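Local structure of lectin (Pleurotus ostreatus, 6T0Q) at residues 228-233 and 293-298; 220-225 and 300-305; 68-73 and 101-106; 20-25 and 264-269; 191-196 and 289-294. The protein probably binds galactose-type sugars through calcium-containing beta-sandwich domains. All coordinates share one frame; numbering follows the deposited sequence.

Contact 1: 228-233 and 293-298; sequences VAVCAT and LITYSD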
# COMPACT_ATOMS: atom_id res chain seq x y z
N VAL A 228 7.52 0.59 7.78
CA VAL A 228 6.63 0.01 8.77
C VAL A 228 6.14 1.16 9.65
O VAL A 228 6.91 1.70 10.46
CB VAL A 228 7.31 -1.08 9.62
CG1 VAL A 228 6.40 -1.52 10.76
CG2 VAL A 228 7.70 -2.29 8.74
N ALA A 229 4.89 1.57 9.46
CA ALA A 229 4.28 2.63 10.24
C ALA A 229 3.87 2.09 11.60
O ALA A 229 3.54 0.91 11.75
CB ALA A 229 3.07 3.20 9.52
N VAL A 230 3.90 2.96 12.61
CA VAL A 230 3.70 2.52 13.99
C VAL A 230 2.56 3.28 14.66
O VAL A 230 1.51 2.69 14.95
CB VAL A 230 5.01 2.67 14.79
CG1 VAL A 230 4.79 2.29 16.24
CG2 VAL A 230 6.11 1.79 14.16
N CYS A 231 2.75 4.59 14.90
CA CYS A 231 1.78 5.42 15.61
C CYS A 231 1.51 6.67 14.79
O CYS A 231 2.38 7.12 14.04
CB CYS A 231 2.29 5.85 17.05
SG CYS A 231 2.44 4.48 18.30
N ALA A 232 0.31 7.23 14.94
CA ALA A 232 0.03 8.56 14.40
C ALA A 232 -0.53 9.45 15.51
O ALA A 232 -1.22 8.98 16.42
CB ALA A 232 -0.97 8.53 13.24
N THR A 233 -0.18 10.72 15.42
CA THR A 233 -0.78 11.76 16.24
C THR A 233 -1.52 12.70 15.30
O THR A 233 -0.96 13.11 14.27
CB THR A 233 0.29 12.52 17.03
OG1 THR A 233 1.06 11.57 17.78
CG2 THR A 233 -0.37 13.52 18.00
N LEU A 293 1.11 13.41 12.14
CA LEU A 293 2.48 12.90 12.12
C LEU A 293 2.44 11.39 12.33
O LEU A 293 1.83 10.91 13.29
CB LEU A 293 3.35 13.56 13.20
CG LEU A 293 4.84 13.25 13.02
CD1 LEU A 293 5.66 14.45 13.44
CD2 LEU A 293 5.26 12.05 13.84
N ILE A 294 3.12 10.66 11.45
CA ILE A 294 3.20 9.21 11.49
C ILE A 294 4.64 8.83 11.82
O ILE A 294 5.58 9.37 11.22
CB ILE A 294 2.76 8.61 10.15
CG1 ILE A 294 1.27 8.88 9.93
CG2 ILE A 294 3.05 7.13 10.10
CD1 ILE A 294 0.85 8.70 8.48
N THR A 295 4.82 7.91 12.77
CA THR A 295 6.15 7.41 13.10
C THR A 295 6.40 6.08 12.41
O THR A 295 5.49 5.26 12.25
CB THR A 295 6.33 7.25 14.62
OG1 THR A 295 5.30 6.40 15.13
CG2 THR A 295 6.23 8.61 15.34
N TYR A 296 7.66 5.86 12.03
CA TYR A 296 8.09 4.63 11.38
C TYR A 296 9.10 3.88 12.25
O TYR A 296 9.80 4.48 13.06
CB TYR A 296 8.69 4.92 10.01
CG TYR A 296 7.63 5.39 9.03
CD1 TYR A 296 6.78 4.47 8.42
CD2 TYR A 296 7.46 6.74 8.76
CE1 TYR A 296 5.80 4.89 7.54
CE2 TYR A 296 6.47 7.18 7.88
CZ TYR A 296 5.65 6.24 7.27
OH TYR A 296 4.67 6.65 6.39
N SER A 297 9.17 2.56 12.04
CA SER A 297 9.99 1.71 12.89
C SER A 297 11.48 1.99 12.74
O SER A 297 12.26 1.60 13.62
CB SER A 297 9.74 0.23 12.58
OG SER A 297 10.16 -0.07 11.27
N ASP A 298 11.91 2.63 11.65
CA ASP A 298 13.32 2.99 11.51
C ASP A 298 13.66 4.31 12.17
O ASP A 298 14.75 4.85 11.95
CB ASP A 298 13.71 3.03 10.02
CG ASP A 298 12.96 4.12 9.24
OD1 ASP A 298 12.12 4.83 9.84
OD2 ASP A 298 13.19 4.25 8.02
O HOH W 1 10.02 1.63 8.96
O HOH W 2 3.07 10.06 16.25
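Thr295 meets Cys231 and Val230 with its hydroxyl as well as its backbone. Its OG1 sits between the backbone N and the carbonyl carbon (chi1 56°), where it receives the amide of Cys231 (Cys231 N to Thr295 OG1 3.1 Å). The amide of Thr295 answers with a nearly straight bond to the carbonyl of Cys231 (Thr295 N to Cys231 O 2.9 Å, 170° at the hydrogen). Its own carbonyl takes the preceding amide, Val230 N to Thr295 O at 2.8 Å. Two consecutive amides are thus satisfied by a single residue, one by main chain and one by side chain.

Leu293 loses its surface mainly through backbone pairing: its N and O exchange bonds with Thr233, and Thr233 N lies 2.9 Å from Leu293 O. A water held by Thr233 OG1 adds a weak bond to the same carbonyl. The leucine side chain turns to Phe102 and to a bound sugar.

At the exposed end, Val228 receives the amide of Ser297 (Ser297 N to Val228 O 2.9 Å), and Ser297 OG comes within 3.4 Å of Val228 CB. A water links Val228 N to that hydroxyl. On the face bearing Ala229, Ala232, Ile294 and Tyr296 the side-chain contacts across the strands are apolar: the methyl of Ala229 touches both Ile294 CG2 and the tyrosine ring, 3.8 Å from Tyr296 CE1. The tyrosine hydroxyl itself bonds Glu302.

Between the Ala229-Tyr296 and Ala232-Ile294 pairs the register slips by one residue, a beta bulge at Val230 and Cys231 in the antiparallel sheet, and the Cys231 disulfide to Cys69 leaves from this bulge.

Contact 2: 220-225 and 300-305; sequences KTVNQC and SNETVV. With NAG (2-acetamido-2-deoxy-beta-D-glucopyranose), chain C.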
# COMPACT_ATOMS: atom_id res chain seq x y z
N LYS A 220 -7.57 10.99 2.96
CA LYS A 220 -6.14 11.00 2.68
C LYS A 220 -5.55 9.64 3.05
O LYS A 220 -5.78 9.15 4.17
CB LYS A 220 -5.42 12.12 3.46
CG LYS A 220 -3.90 12.13 3.30
CD LYS A 220 -3.47 12.63 1.92
CE LYS A 220 -1.94 12.66 1.83
NZ LYS A 220 -1.48 13.08 0.49
N THR A 221 -4.82 9.04 2.13
CA THR A 221 -4.17 7.75 2.35
C THR A 221 -2.66 7.93 2.40
O THR A 221 -2.09 8.65 1.59
CB THR A 221 -4.54 6.76 1.25
OG1 THR A 221 -5.95 6.52 1.29
CG2 THR A 221 -3.80 5.43 1.43
N VAL A 222 -2.02 7.27 3.35
CA VAL A 222 -0.56 7.17 3.39
C VAL A 222 -0.20 5.70 3.20
O VAL A 222 -0.72 4.84 3.91
CB VAL A 222 0.02 7.73 4.70
CG1 VAL A 222 1.55 7.63 4.69
CG2 VAL A 222 -0.41 9.20 4.88
N ASN A 223 0.67 5.42 2.22
CA ASN A 223 0.97 4.03 1.90
C ASN A 223 2.44 3.97 1.46
O ASN A 223 2.76 4.00 0.28
CB ASN A 223 0.02 3.48 0.84
CG ASN A 223 0.39 2.09 0.34
OD1 ASN A 223 0.21 1.79 -0.85
ND2 ASN A 223 0.89 1.23 1.22
N GLN A 224 3.34 3.91 2.45
CA GLN A 224 4.77 3.69 2.17
C GLN A 224 5.02 2.19 2.26
O GLN A 224 5.34 1.66 3.32
CB GLN A 224 5.64 4.47 3.16
CG GLN A 224 5.33 5.96 3.25
CD GLN A 224 5.80 6.75 2.04
OE1 GLN A 224 6.57 6.26 1.22
NE2 GLN A 224 5.33 7.99 1.92
N CYS A 225 4.86 1.49 1.13
CA CYS A 225 4.89 0.03 1.17
C CYS A 225 6.26 -0.55 1.51
O CYS A 225 6.35 -1.76 1.74
CB CYS A 225 4.39 -0.57 -0.16
SG CYS A 225 5.18 0.05 -1.67
N SER A 300 12.29 7.21 11.55
CA SER A 300 11.84 8.34 10.74
C SER A 300 10.37 8.64 11.02
O SER A 300 9.69 7.93 11.76
CB SER A 300 12.05 8.07 9.25
OG SER A 300 11.19 7.03 8.80
N ASN A 301 9.87 9.70 10.38
CA ASN A 301 8.48 10.09 10.53
C ASN A 301 8.05 10.80 9.25
O ASN A 301 8.88 11.14 8.40
CB ASN A 301 8.28 11.01 11.75
CG ASN A 301 9.00 12.34 11.57
OD1 ASN A 301 8.56 13.18 10.78
ND2 ASN A 301 10.10 12.54 12.28
N GLU A 302 6.76 11.06 9.14
CA GLU A 302 6.32 11.97 8.11
C GLU A 302 5.09 12.71 8.59
O GLU A 302 4.30 12.18 9.39
CB GLU A 302 6.04 11.25 6.78
CG GLU A 302 4.69 10.62 6.64
CD GLU A 302 4.49 10.02 5.25
OE1 GLU A 302 4.96 8.88 5.03
OE2 GLU A 302 3.90 10.68 4.38
N THR A 303 4.94 13.94 8.11
CA THR A 303 3.82 14.80 8.43
C THR A 303 2.92 14.94 7.21
O THR A 303 3.41 15.09 6.08
CB THR A 303 4.30 16.17 8.91
OG1 THR A 303 4.98 16.02 10.16
CG2 THR A 303 3.13 17.15 9.07
N VAL A 304 1.62 14.84 7.45
CA VAL A 304 0.60 15.07 6.44
C VAL A 304 -0.25 16.23 6.94
O VAL A 304 -0.58 16.29 8.13
CB VAL A 304 -0.27 13.81 6.24
CG1 VAL A 304 -1.51 14.13 5.44
CG2 VAL A 304 0.56 12.71 5.57
N VAL A 305 -0.58 17.17 6.04
CA VAL A 305 -1.43 18.30 6.39
C VAL A 305 -2.62 18.32 5.44
O VAL A 305 -2.55 17.80 4.32
CB VAL A 305 -0.68 19.66 6.33
CG1 VAL A 305 0.56 19.62 7.24
CG2 VAL A 305 -0.28 19.99 4.89
C1 NAG C . 10.85 13.76 12.12
C2 NAG C . 11.15 14.56 13.39
C3 NAG C . 12.11 15.73 13.08
C4 NAG C . 13.31 15.30 12.24
C5 NAG C . 12.85 14.49 11.04
C6 NAG C . 14.01 13.89 10.25
C7 NAG C . 9.44 14.72 15.18
C8 NAG C . 8.18 15.41 15.61
N2 NAG C . 9.92 15.07 13.98
O3 NAG C . 12.58 16.31 14.30
O4 NAG C . 14.18 16.32 11.91
O5 NAG C . 12.06 13.38 11.49
O6 NAG C . 14.79 13.02 11.05
O7 NAG C . 9.99 13.90 15.88
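Gln224 and Glu302 reach toward each other tip to tip, with the amide and carboxylate planes turned 49° apart. Their link is a weak hydrogen bond, Gln224 NE2 to Glu302 OE1 at 3.3 Å. The same oxygen also bonds the hydroxyl of Tyr296, and the two donors together would be expected to stabilise a negative charge on the carboxylate. Val222 slides past Glu302 in the opposite direction and lays CG1 against the carboxylate, 3.6 Å from Glu302 OE1. Its other branch meets the next inward-pointing residue of 301-305, with Val222 CG2 3.7 Å from Val304 CG2.

This is face-to-face packing of a beta sandwich: strand 214-222 belongs to one sheet and the edge strand 301-305 to the other, with their segment axes 9.5 Å apart at closest and nearly antiparallel.

Lys220 and Val304 cross obliquely. The lysine chain bends at chi2 (73°), which turns CD; CG and, further out, CE both lie against one methyl, with Lys220 CG 3.8 Å from Val304 CG1, while NZ bonds Ser309. Asn301 carries an N-linked glycan, ND2 bonded to NAG C1 at 1.4 Å. Beyond the strand, Cys225 forms a disulfide with Cys225 of the second subunit.

Contact 3: 68-73 and 101-106; sequences VCATIV and LFVALQ. With NAG (2-acetamido-2-deoxy-beta-D-glucopyranose), chain C.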
# COMPACT_ATOMS: atom_id res chain seq x y z
N VAL A 68 5.71 0.73 22.42
CA VAL A 68 5.29 0.93 21.03
C VAL A 68 5.86 2.23 20.47
O VAL A 68 6.50 2.24 19.42
CB VAL A 68 3.75 0.90 20.92
CG1 VAL A 68 3.32 1.21 19.48
CG2 VAL A 68 3.21 -0.45 21.38
N CYS A 69 5.63 3.35 21.16
CA CYS A 69 6.07 4.64 20.66
C CYS A 69 6.11 5.60 21.84
O CYS A 69 5.66 5.27 22.94
CB CYS A 69 5.14 5.15 19.55
SG CYS A 69 3.39 5.24 20.01
N ALA A 70 6.66 6.80 21.60
CA ALA A 70 6.86 7.77 22.68
C ALA A 70 6.55 9.17 22.20
O ALA A 70 6.85 9.52 21.05
CB ALA A 70 8.30 7.76 23.21
N THR A 71 5.97 9.96 23.10
CA THR A 71 5.87 11.41 22.96
C THR A 71 6.98 12.02 23.80
O THR A 71 7.08 11.73 25.00
CB THR A 71 4.50 11.90 23.43
OG1 THR A 71 3.48 11.32 22.61
CG2 THR A 71 4.42 13.41 23.36
N ILE A 72 7.82 12.85 23.19
CA ILE A 72 8.99 13.41 23.86
C ILE A 72 8.87 14.93 23.91
O ILE A 72 8.48 15.55 22.92
CB ILE A 72 10.29 12.98 23.15
CG1 ILE A 72 10.45 11.45 23.23
CG2 ILE A 72 11.52 13.71 23.73
CD1 ILE A 72 11.42 10.88 22.21
N VAL A 73 9.20 15.52 25.06
CA VAL A 73 9.39 16.96 25.16
C VAL A 73 10.78 17.20 25.74
O VAL A 73 11.12 16.61 26.78
CB VAL A 73 8.32 17.65 26.03
CG1 VAL A 73 8.64 19.15 26.18
CG2 VAL A 73 6.91 17.47 25.42
N LEU A 101 8.84 15.93 20.16
CA LEU A 101 9.36 14.93 19.23
C LEU A 101 8.55 13.65 19.41
O LEU A 101 8.10 13.33 20.51
CB LEU A 101 10.85 14.65 19.48
CG LEU A 101 11.84 15.83 19.39
CD1 LEU A 101 13.22 15.39 19.85
CD2 LEU A 101 11.92 16.38 17.95
N PHE A 102 8.38 12.89 18.31
CA PHE A 102 7.63 11.63 18.33
C PHE A 102 8.47 10.55 17.67
O PHE A 102 9.16 10.81 16.68
CB PHE A 102 6.29 11.76 17.57
CG PHE A 102 5.40 12.87 18.08
CD1 PHE A 102 5.53 14.15 17.57
CD2 PHE A 102 4.45 12.63 19.06
CE1 PHE A 102 4.72 15.19 18.04
CE2 PHE A 102 3.63 13.65 19.53
CZ PHE A 102 3.76 14.93 19.02
N VAL A 103 8.42 9.32 18.20
CA VAL A 103 9.31 8.27 17.71
C VAL A 103 8.70 6.90 18.02
O VAL A 103 8.07 6.70 19.06
CB VAL A 103 10.73 8.41 18.32
CG1 VAL A 103 10.72 8.08 19.81
CG2 VAL A 103 11.74 7.53 17.57
N ALA A 104 8.90 5.96 17.09
CA ALA A 104 8.62 4.55 17.33
C ALA A 104 9.71 3.93 18.22
O ALA A 104 10.86 4.37 18.22
CB ALA A 104 8.55 3.78 16.01
N LEU A 105 9.34 2.88 18.95
CA LEU A 105 10.24 2.30 19.94
C LEU A 105 10.43 0.81 19.68
O LEU A 105 9.60 0.15 19.05
CB LEU A 105 9.69 2.50 21.36
CG LEU A 105 9.61 3.95 21.82
CD1 LEU A 105 9.06 4.00 23.24
CD2 LEU A 105 10.99 4.61 21.73
N GLN A 106 11.54 0.29 20.21
CA GLN A 106 11.72 -1.15 20.31
C GLN A 106 10.85 -1.71 21.43
O GLN A 106 10.54 -1.00 22.39
CB GLN A 106 13.20 -1.48 20.57
CG GLN A 106 14.11 -1.14 19.39
CD GLN A 106 15.57 -1.08 19.78
OE1 GLN A 106 15.93 -1.25 20.95
NE2 GLN A 106 16.42 -0.84 18.80
C1 NAG C . 10.85 13.76 12.12
C2 NAG C . 11.15 14.56 13.39
C3 NAG C . 12.11 15.73 13.08
C4 NAG C . 13.31 15.30 12.24
C5 NAG C . 12.85 14.49 11.04
C6 NAG C . 14.01 13.89 10.25
C7 NAG C . 9.44 14.72 15.18
C8 NAG C . 8.18 15.41 15.61
N2 NAG C . 9.92 15.07 13.98
O3 NAG C . 12.58 16.31 14.30
O4 NAG C . 14.18 16.32 11.91
O5 NAG C . 12.06 13.38 11.49
O6 NAG C . 14.79 13.02 11.05
O7 NAG C . 9.99 13.90 15.88
O HOH W 3 6.91 -0.04 17.84
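Ala70 and Val103, and after them Ile72 and Leu101, form antiparallel hydrogen-bonded pairs that make up the backbone ladder. Ala70 N reaches Val103 O at 2.9 Å, while the return bond, Val103 N to Ala70 O, is longer at 3.3 Å. The pair at the other end is shorter in both directions, with Ile72 N to Leu101 O at 2.7 Å. Past the last strand residue, Leu105 N approaches Val68 O from above the carbonyl plane, 44° out of it.

That departure from regular geometry coincides with a classic beta bulge, in which Val68 and Cys69 both face His134 on the neighbouring strand 126-135. The pair of strands lies at one side of an antiparallel sheet in which 98-104 is outermost within the chain.

Apolar contacts occupy the face bearing Ala70, Ile72, Leu101 and Val103. Val103 CG1, placed between the backbone N and the carbonyl carbon (chi1 70°), comes 3.8 Å from Ile72 CD1. Leu105 CD1 lies the same 3.8 Å from the methyl of Ala70. On the opposite face Thr71 and Phe102 lie side by side, pointing the same way, and both OG1 and CG2 of the threonine run close to Phe102 CE2.

The glycan supplies the remaining contacts. Phe102 N donates to NAG O7 at 3.1 Å in a nearly straight bond (167°), which anchors the acetamido group. Its methyl lies in the plane of the phenylalanine ring at the edge, NAG C8 being 3.5 Å from Phe102 CD1, and Leu101 CD2 touches the sugar near O3 and O7.

Contact 4: 20-25 and 264-269; sequences ATPRQF and TIPNLH. Unlike the reference sequence in segment 20-25: Arg23 (reference Ser).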
# COMPACT_ATOMS: atom_id res chain seq x y z
N ALA A 20 -4.04 -1.64 22.34
CA ALA A 20 -4.34 -0.22 22.41
C ALA A 20 -5.13 0.21 21.18
O ALA A 20 -4.88 -0.25 20.07
CB ALA A 20 -3.05 0.59 22.50
N THR A 21 -6.10 1.11 21.39
CA THR A 21 -6.93 1.66 20.33
C THR A 21 -6.87 3.19 20.37
O THR A 21 -6.40 3.76 21.36
CB THR A 21 -8.38 1.19 20.48
OG1 THR A 21 -8.86 1.57 21.77
CG2 THR A 21 -8.48 -0.33 20.28
N PRO A 22 -7.33 3.88 19.32
CA PRO A 22 -7.23 5.35 19.29
C PRO A 22 -7.86 6.01 20.51
O PRO A 22 -8.84 5.53 21.08
CB PRO A 22 -7.98 5.72 18.00
CG PRO A 22 -7.74 4.57 17.10
CD PRO A 22 -7.81 3.35 18.02
N ARG A 23 -7.27 7.13 20.92
CA ARG A 23 -7.73 7.81 22.13
C ARG A 23 -7.39 9.30 22.04
O ARG A 23 -6.61 9.74 21.19
CB ARG A 23 -7.09 7.21 23.38
CG ARG A 23 -5.58 7.32 23.40
CD ARG A 23 -4.96 6.41 24.46
NE ARG A 23 -4.78 7.06 25.77
CZ ARG A 23 -3.67 7.69 26.15
NH1 ARG A 23 -2.63 7.77 25.33
NH2 ARG A 23 -3.60 8.24 27.36
N GLN A 24 -7.99 10.06 22.94
CA GLN A 24 -7.57 11.45 23.10
C GLN A 24 -6.08 11.50 23.42
O GLN A 24 -5.56 10.70 24.20
CB GLN A 24 -8.38 12.11 24.21
CG GLN A 24 -7.91 13.53 24.53
CD GLN A 24 -8.81 14.22 25.55
OE1 GLN A 24 -10.03 14.18 25.45
NE2 GLN A 24 -8.19 14.87 26.53
N PHE A 25 -5.38 12.44 22.79
CA PHE A 25 -3.94 12.56 22.99
C PHE A 25 -3.64 12.92 24.44
O PHE A 25 -4.30 13.77 25.03
CB PHE A 25 -3.37 13.62 22.04
CG PHE A 25 -1.95 14.00 22.34
CD1 PHE A 25 -0.90 13.19 21.91
CD2 PHE A 25 -1.65 15.16 23.05
CE1 PHE A 25 0.42 13.52 22.19
CE2 PHE A 25 -0.33 15.50 23.34
CZ PHE A 25 0.70 14.69 22.91
N THR A 264 -4.32 10.18 19.57
CA THR A 264 -3.24 9.22 19.36
C THR A 264 -3.81 7.96 18.71
O THR A 264 -4.84 7.45 19.16
CB THR A 264 -2.55 8.87 20.68
OG1 THR A 264 -1.82 10.01 21.15
CG2 THR A 264 -1.60 7.67 20.52
N ILE A 265 -3.17 7.50 17.65
CA ILE A 265 -3.54 6.26 16.96
C ILE A 265 -2.39 5.29 17.20
O ILE A 265 -1.38 5.36 16.48
CB ILE A 265 -3.77 6.47 15.45
CG1 ILE A 265 -4.59 7.73 15.17
CG2 ILE A 265 -4.35 5.18 14.81
CD1 ILE A 265 -5.96 7.71 15.73
N PRO A 266 -2.47 4.41 18.19
CA PRO A 266 -1.32 3.57 18.55
C PRO A 266 -1.24 2.27 17.77
O PRO A 266 -0.31 1.49 18.00
CB PRO A 266 -1.59 3.28 20.03
CG PRO A 266 -3.09 3.16 20.09
CD PRO A 266 -3.63 4.17 19.07
N ASN A 267 -2.18 2.02 16.85
CA ASN A 267 -2.34 0.71 16.23
C ASN A 267 -2.50 0.85 14.72
O ASN A 267 -3.38 0.23 14.12
CB ASN A 267 -3.54 -0.02 16.83
CG ASN A 267 -4.84 0.73 16.60
OD1 ASN A 267 -4.86 1.95 16.44
ND2 ASN A 267 -5.95 -0.01 16.56
N LEU A 268 -1.66 1.67 14.09
CA LEU A 268 -1.68 1.81 12.64
C LEU A 268 -1.45 0.46 11.96
O LEU A 268 -0.79 -0.43 12.49
CB LEU A 268 -0.61 2.79 12.18
CG LEU A 268 -0.75 4.26 12.54
CD1 LEU A 268 0.45 5.02 12.00
CD2 LEU A 268 -2.04 4.80 11.95
N HIS A 269 -2.01 0.32 10.76
CA HIS A 269 -1.58 -0.74 9.87
C HIS A 269 -0.13 -0.46 9.46
O HIS A 269 0.27 0.70 9.34
CB HIS A 269 -2.47 -0.80 8.63
CG HIS A 269 -2.18 -1.96 7.72
ND1 HIS A 269 -1.27 -1.88 6.68
CD2 HIS A 269 -2.68 -3.22 7.68
CE1 HIS A 269 -1.22 -3.04 6.05
NE2 HIS A 269 -2.06 -3.87 6.64
O HOH W 4 -5.72 -2.48 18.83
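Phe25 turns the edge of its ring to Thr264, whose hydroxyl oxygen lies near the ring plane, Thr264 OG1 being 3.4 Å from Phe25 CD1. The ring reaches this spot with CG anti to the backbone N (chi1 170°), and it also packs on Thr233 and Val192. The side chain of Asn267, which ends in the other flat group, crosses that of Pro22 at about a right angle, with Asn267 OD1 3.6 Å from Pro22 CD. Its CG lies between the backbone N and the carbonyl carbon (chi1 62°), and this places CG beside the carbonyl of Ala20. A water there donates to Ala20 O and accepts a weak bond from Asn267 ND2.

Between these two groups, the proline rings fill the contact. The methyl of Ala20 rests on Pro266, with Ala20 CB 3.5 Å from Pro266 CG. Pro22 presses CB against the tip of Ile265, 3.6 Å from Ile265 CD1, although the isoleucine side chain starts off pointing away. Pro22 CA also makes a close C-H contact with Thr264 O at 3.2 Å.

That carbonyl is shared with the backbone pairing: Arg23 N donates to Thr264 O at 3.0 Å, and Thr264 N returns a bond to Arg23 O at 2.8 Å. The guanidinium end of Arg23 is held by Gln26.

This is an antiparallel pairing at the edge of a sheet: the short strand 23-24, from near the N terminus, joins strand 261-265 and is the outermost strand, within the chain, of a sheet otherwise built from residues beyond 228.

Contact 5: 191-196 and 289-294; sequences PVLPLR and IATILI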
# COMPACT_ATOMS: atom_id res chain seq x y z
N PRO A 191 2.92 23.36 21.44
CA PRO A 191 1.73 22.66 20.95
C PRO A 191 2.09 21.24 20.53
O PRO A 191 3.22 20.96 20.14
CB PRO A 191 1.29 23.50 19.74
CG PRO A 191 2.54 24.22 19.31
CD PRO A 191 3.27 24.52 20.59
N VAL A 192 1.11 20.33 20.63
CA VAL A 192 1.38 18.93 20.28
C VAL A 192 1.86 18.82 18.84
O VAL A 192 2.81 18.09 18.54
CB VAL A 192 0.14 18.05 20.53
CG1 VAL A 192 -1.13 18.61 19.81
CG2 VAL A 192 0.42 16.63 20.10
N LEU A 193 1.23 19.56 17.93
CA LEU A 193 1.58 19.66 16.51
C LEU A 193 1.29 21.08 16.05
O LEU A 193 0.42 21.75 16.62
CB LEU A 193 0.77 18.68 15.64
CG LEU A 193 1.07 17.19 15.79
CD1 LEU A 193 0.01 16.36 15.06
CD2 LEU A 193 2.47 16.89 15.25
N PRO A 194 2.00 21.56 15.04
CA PRO A 194 1.67 22.88 14.49
C PRO A 194 0.44 22.80 13.60
O PRO A 194 0.21 21.80 12.92
CB PRO A 194 2.92 23.25 13.68
CG PRO A 194 3.40 21.91 13.17
CD PRO A 194 3.16 20.96 14.35
N LEU A 195 -0.36 23.86 13.62
CA LEU A 195 -1.31 24.10 12.54
C LEU A 195 -0.73 25.01 11.48
O LEU A 195 -1.12 24.94 10.30
CB LEU A 195 -2.62 24.69 13.08
CG LEU A 195 -3.46 23.69 13.88
CD1 LEU A 195 -4.70 24.38 14.40
CD2 LEU A 195 -3.80 22.46 13.02
N ARG A 196 0.20 25.88 11.86
CA ARG A 196 1.06 26.54 10.90
C ARG A 196 1.66 25.50 9.96
O ARG A 196 2.16 24.47 10.41
CB ARG A 196 2.16 27.30 11.64
CG ARG A 196 3.17 27.99 10.73
CD ARG A 196 4.28 28.64 11.56
NE ARG A 196 3.76 29.51 12.61
CZ ARG A 196 3.77 30.84 12.56
NH1 ARG A 196 4.26 31.44 11.48
NH2 ARG A 196 3.27 31.56 13.56
N ILE A 289 -9.26 21.61 9.15
CA ILE A 289 -7.81 21.70 9.12
C ILE A 289 -7.26 20.61 10.02
O ILE A 289 -7.87 20.27 11.04
CB ILE A 289 -7.33 23.11 9.57
CG1 ILE A 289 -5.82 23.26 9.39
CG2 ILE A 289 -7.73 23.40 11.01
CD1 ILE A 289 -5.35 24.71 9.63
N ALA A 290 -6.13 20.01 9.62
CA ALA A 290 -5.55 18.94 10.41
C ALA A 290 -4.06 18.83 10.10
O ALA A 290 -3.60 19.18 9.01
CB ALA A 290 -6.22 17.59 10.15
N THR A 291 -3.33 18.33 11.08
CA THR A 291 -1.92 17.99 10.94
C THR A 291 -1.77 16.59 11.50
O THR A 291 -2.30 16.28 12.57
CB THR A 291 -1.01 18.97 11.70
OG1 THR A 291 -1.27 20.31 11.23
CG2 THR A 291 0.47 18.62 11.47
N ILE A 292 -1.05 15.73 10.78
CA ILE A 292 -0.90 14.33 11.15
C ILE A 292 0.58 13.99 11.07
O ILE A 292 1.22 14.23 10.05
CB ILE A 292 -1.69 13.40 10.21
CG1 ILE A 292 -3.19 13.71 10.25
CG2 ILE A 292 -1.42 11.92 10.58
CD1 ILE A 292 -3.95 13.07 9.08
N LEU A 293 1.11 13.41 12.14
CA LEU A 293 2.48 12.90 12.12
C LEU A 293 2.44 11.39 12.33
O LEU A 293 1.83 10.91 13.29
CB LEU A 293 3.35 13.56 13.20
CG LEU A 293 4.84 13.25 13.02
CD1 LEU A 293 5.66 14.45 13.44
CD2 LEU A 293 5.26 12.05 13.84
N ILE A 294 3.12 10.66 11.45
CA ILE A 294 3.20 9.21 11.49
C ILE A 294 4.64 8.83 11.82
O ILE A 294 5.58 9.37 11.22
CB ILE A 294 2.76 8.61 10.15
CG1 ILE A 294 1.27 8.88 9.93
CG2 ILE A 294 3.05 7.13 10.10
CD1 ILE A 294 0.85 8.70 8.48
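Thr291 donates its hydroxyl to the carbonyl of Pro194, with Thr291 OG1 2.7 Å from Pro194 O and the donor in the carbonyl plane (C=O to donor angle 154°). This is the polar centre of the contact, and the rest of the first shell is van der Waals packing. The threonine methyl faces the same carbonyl, Thr291 CG2 lying 3.5 Å from Pro194 O. Leu193 packs its CD1 on the strand backbone, 3.4 Å from Thr291 O, while its second branch reaches further along the strand, Leu193 CD2 to Leu293 CB at 4.0 Å. Leu195 approaches from the other side of Thr291: its CD2 comes 3.8 Å from Thr291 OG1 and touches Ile289 CG1 at 4.2 Å. Three residues facing the loop, Ile289, Thr291 and Leu293, thus receive two leucines and a proline carbonyl.

Thr291 OG1 lies anti to its own carbonyl carbon (chi1 -56°), which points it at the proline carbonyl. Ser198, a little further along the chain from the loop, also hydrogen-bonds OG1, which gives the hydroxyl a second polar partner. Further out, Leu195 is backed by Leu235, Phe339 and Met348, and Leu193 by Phe102. Near the start of the segment a backbone bond joins Val192 to Pro351.

The irregular loop 191-196, which precedes strand 199-202, therefore runs across one face of strand 287-296, itself flanked in the sheet by strands 229-239 and 301-305, while Val192 extends the packing to Phe25 and to Phe102 of strand 98-104.

In the fold
From the N terminus, segment 20-25 opens the long loop of contact 4, which encloses all of contact 3, the first to close, at 101-106. Contacts 5, 2 and 1 then open in turn, at 191-196, 220-225 and 228-233. Contact 4 closes at 264-269 and so crosses all three. Contacts 5 and 1 close on the same strand, 287-296, and contact 2 closes just after it, at 300-305, enclosing contact 1 and crossing contact 5. Contacts 1 and 4 pair strands of one sheet, contact 5 lays a loop on it, and contact 2 packs it against strand 214-222 of the facing sheet. Contact 3 lies in the N-terminal half, joined to contact 1 by the Cys69-Cys231 disulfide and to contact 2 by the glycan.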